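Local coordinates for protein tRNA (cytosine(38)-C(5))-methyltransferase (Schizosaccharomyces pombe, PDB 6FDF) that methylates carbon 5 of cytosine 38 in the anticodon loop of tRNA(Asp), and less efficiently of tRNA(Glu), using S-adenosyl-L-methionine as methyl donor, at residues Ile36-Asp41 with Leu57-Asp62. Residues are numbered along the deposited sequence; the frame is centred on the assembly and turned at random.
With SAH (S-adenosyl-L-homocysteine), chain E.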
loop_
_atom_site.group_PDB
_atom_site.type_symbol
_atom_site.label_atom_id
_atom_site.label_comp_id
_atom_site.label_asym_id
_atom_site.label_seq_id
_atom_site.Cartn_x
_atom_site.Cartn_y
_atom_site.Cartn_z
ATOM N N ILE A 36 2.458 1.186 -18.456
ATOM C CA ILE A 36 2.495 2.347 -17.572
ATOM C C ILE A 36 3.083 3.497 -18.375
ATOM O O ILE A 36 4.296 3.547 -18.617
ATOM C CB ILE A 36 3.313 2.090 -16.292
ATOM C CG1 ILE A 36 2.764 0.891 -15.518
ATOM C CG2 ILE A 36 3.314 3.329 -15.399
ATOM C CD1 ILE A 36 1.340 1.030 -15.139
ATOM N N VAL A 37 2.221 4.405 -18.827
ATOM C CA VAL A 37 2.684 5.539 -19.617
ATOM C C VAL A 37 3.554 6.453 -18.767
ATOM O O VAL A 37 4.587 6.967 -19.226
ATOM C CB VAL A 37 1.476 6.283 -20.213
ATOM C CG1 VAL A 37 1.909 7.589 -20.860
ATOM C CG2 VAL A 37 0.757 5.395 -21.213
ATOM N N CYS A 38 3.155 6.669 -17.518
ATOM C CA CYS A 38 3.895 7.526 -16.609
ATOM C C CYS A 38 3.550 7.110 -15.190
ATOM O O CYS A 38 2.411 6.731 -14.906
ATOM C CB CYS A 38 3.560 9.010 -16.813
ATOM S SG CYS A 38 4.730 10.156 -16.017
ATOM N N ALA A 39 4.543 7.182 -14.315
ATOM C CA ALA A 39 4.363 7.035 -12.878
ATOM C C ALA A 39 4.796 8.350 -12.250
ATOM O O ALA A 39 5.875 8.855 -12.566
ATOM C CB ALA A 39 5.183 5.864 -12.338
ATOM N N ILE A 40 3.947 8.934 -11.412
ATOM C CA ILE A 40 4.201 10.275 -10.890
ATOM C C ILE A 40 4.337 10.212 -9.378
ATOM O O ILE A 40 3.430 9.733 -8.685
ATOM C CB ILE A 40 3.092 11.256 -11.291
ATOM C CG1 ILE A 40 3.011 11.358 -12.816
ATOM C CG2 ILE A 40 3.367 12.624 -10.694
ATOM C CD1 ILE A 40 2.019 12.384 -13.307
ATOM N N ASP A 41 5.459 10.717 -8.869
ATOM C CA ASP A 41 5.673 10.832 -7.434
ATOM C C ASP A 41 6.642 11.979 -7.196
ATOM O O ASP A 41 7.559 12.212 -7.988
ATOM C CB ASP A 41 6.205 9.521 -6.832
ATOM C CG ASP A 41 5.965 9.421 -5.332
ATOM O OD1 ASP A 41 6.506 10.263 -4.582
ATOM O OD2 ASP A 41 5.229 8.500 -4.907
ATOM N N LEU A 57 10.206 5.056 -15.905
ATOM C CA LEU A 57 8.837 5.513 -16.089
ATOM C C LEU A 57 8.390 6.553 -15.072
ATOM O O LEU A 57 7.395 7.245 -15.323
ATOM C CB LEU A 57 7.862 4.327 -16.033
ATOM C CG LEU A 57 8.117 3.208 -17.046
ATOM C CD1 LEU A 57 7.216 2.010 -16.734
ATOM C CD2 LEU A 57 7.886 3.716 -18.461
ATOM N N ALA A 58 9.085 6.684 -13.942
ATOM C CA ALA A 58 8.648 7.553 -12.856
ATOM C C ALA A 58 9.202 8.953 -13.072
ATOM O O ALA A 58 10.398 9.119 -13.342
ATOM C CB ALA A 58 9.101 7.006 -11.503
ATOM N N LYS A 59 8.332 9.954 -12.953
ATOM C CA LYS A 59 8.710 11.350 -13.116
ATOM C C LYS A 59 8.396 12.161 -11.867
ATOM O O LYS A 59 7.374 11.942 -11.205
ATOM C CB LYS A 59 7.970 11.971 -14.310
ATOM C CG LYS A 59 8.581 11.666 -15.667
ATOM C CD LYS A 59 9.744 12.599 -15.977
ATOM C CE LYS A 59 10.718 11.968 -16.960
ATOM N NZ LYS A 59 12.113 11.985 -16.442
ATOM N N HIS A 60 9.301 13.080 -11.543
ATOM C CA HIS A 60 9.145 13.975 -10.404
ATOM C C HIS A 60 8.178 15.088 -10.787
ATOM O O HIS A 60 8.504 15.943 -11.617
ATOM C CB HIS A 60 10.495 14.549 -9.984
ATOM C CG HIS A 60 10.434 15.370 -8.736
ATOM N ND1 HIS A 60 9.965 16.667 -8.722
ATOM C CD2 HIS A 60 10.767 15.078 -7.456
ATOM C CE1 HIS A 60 10.023 17.141 -7.490
ATOM N NE2 HIS A 60 10.505 16.196 -6.703
ATOM N N MET A 61 7.001 15.101 -10.170
ATOM C CA MET A 61 6.014 16.121 -10.488
ATOM C C MET A 61 5.017 16.227 -9.343
ATOM O O MET A 61 4.612 15.213 -8.773
ATOM C CB MET A 61 5.304 15.791 -11.804
ATOM C CG MET A 61 4.100 16.643 -12.118
ATOM S SD MET A 61 3.651 16.547 -13.861
ATOM C CE MET A 61 4.554 15.092 -14.399
ATOM N N ASP A 62 4.639 17.462 -9.014
ATOM C CA ASP A 62 3.621 17.728 -8.002
ATOM C C ASP A 62 2.253 17.519 -8.640
ATOM O O ASP A 62 1.853 18.278 -9.529
ATOM C CB ASP A 62 3.783 19.149 -7.464
ATOM C CG ASP A 62 2.741 19.517 -6.417
ATOM O OD1 ASP A 62 1.895 18.671 -6.052
ATOM O OD2 ASP A 62 2.771 20.678 -5.959
HETATM N N SAH E . 1.120 3.549 -3.695
HETATM C CA SAH E . 2.556 3.716 -3.660
HETATM C CB SAH E . 2.986 4.679 -2.550
HETATM C CG SAH E . 1.882 5.679 -2.213
HETATM S SD SAH E . 2.198 6.569 -0.720
HETATM C C SAH E . 3.221 2.386 -3.500
HETATM O O SAH E . 2.502 1.363 -3.506
HETATM O OXT SAH E . 4.465 2.368 -3.383
HETATM C "C5'" SAH E . 1.787 8.151 -1.365
HETATM C "C4'" SAH E . 2.884 8.605 -2.328
HETATM O "O4'" SAH E . 2.431 9.792 -2.953
HETATM C "C3'" SAH E . 4.214 8.912 -1.640
HETATM O "O3'" SAH E . 5.274 8.226 -2.303
HETATM C "C2'" SAH E . 4.409 10.416 -1.848
HETATM O "O2'" SAH E . 5.770 10.746 -2.148
HETATM C "C1'" SAH E . 3.509 10.706 -3.042
HETATM N N9 SAH E . 2.903 12.054 -3.040
HETATM C C8 SAH E . 2.293 12.680 -2.013
HETATM N N7 SAH E . 1.859 13.906 -2.392
HETATM C C5 SAH E . 2.186 14.086 -3.687
HETATM C C6 SAH E . 2.022 15.151 -4.696
HETATM N N6 SAH E . 1.399 16.309 -4.386
HETATM N N1 SAH E . 2.521 14.915 -5.933
HETATM C C2 SAH E . 3.142 13.765 -6.251
HETATM N N3 SAH E . 3.326 12.754 -5.383
HETATM C C4 SAH E . 2.882 12.861 -4.103
#
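Ala39 is gripped through both its backbone polar atoms by the parallel neighbour 57-62: its N donates to Leu57 O (3.0 Å) and its O accepts a bond from Lys59 N at 2.7 Å. Ala58 CA adds a CA-H...O contact to the same oxygen, and the two alanine methyls lie 4.2 Å apart, CB to CB. Leu57 CD1 and CD2 lie against the backbone O of Ile36, and CD1 reaches Ile36 CB at 3.9 Å. On the sheet face of Ile40, CG2, anti to the backbone N, rests against Met61 CB and O, while CD1 meets Met61 CE at 3.9 Å. Strands 34-41 and 58-60, joined by helix 44-54, form a beta-alpha-beta unit at one border of the Rossmann-like class I methyltransferase sheet. Beyond Ile40 the pairing slackens: the bond from Asp41 N to Lys59 O stretches to 3.3 Å, and the CA spacing widens toward S-adenosyl-L-homocysteine, which both segments reach. Asp41 takes the ribose O2' on OD1 and O3' on OD2, each at 2.6 Å, its carboxylate also held by the backbone N of Asn43 and Gly19; Asp62 OD1 accepts a hydrogen bond from adenine N6 at 2.9 Å. On the same face as Ile40, the exposed Lys59 touches Cys38 SG through CB and CG, then its bent chain leads away.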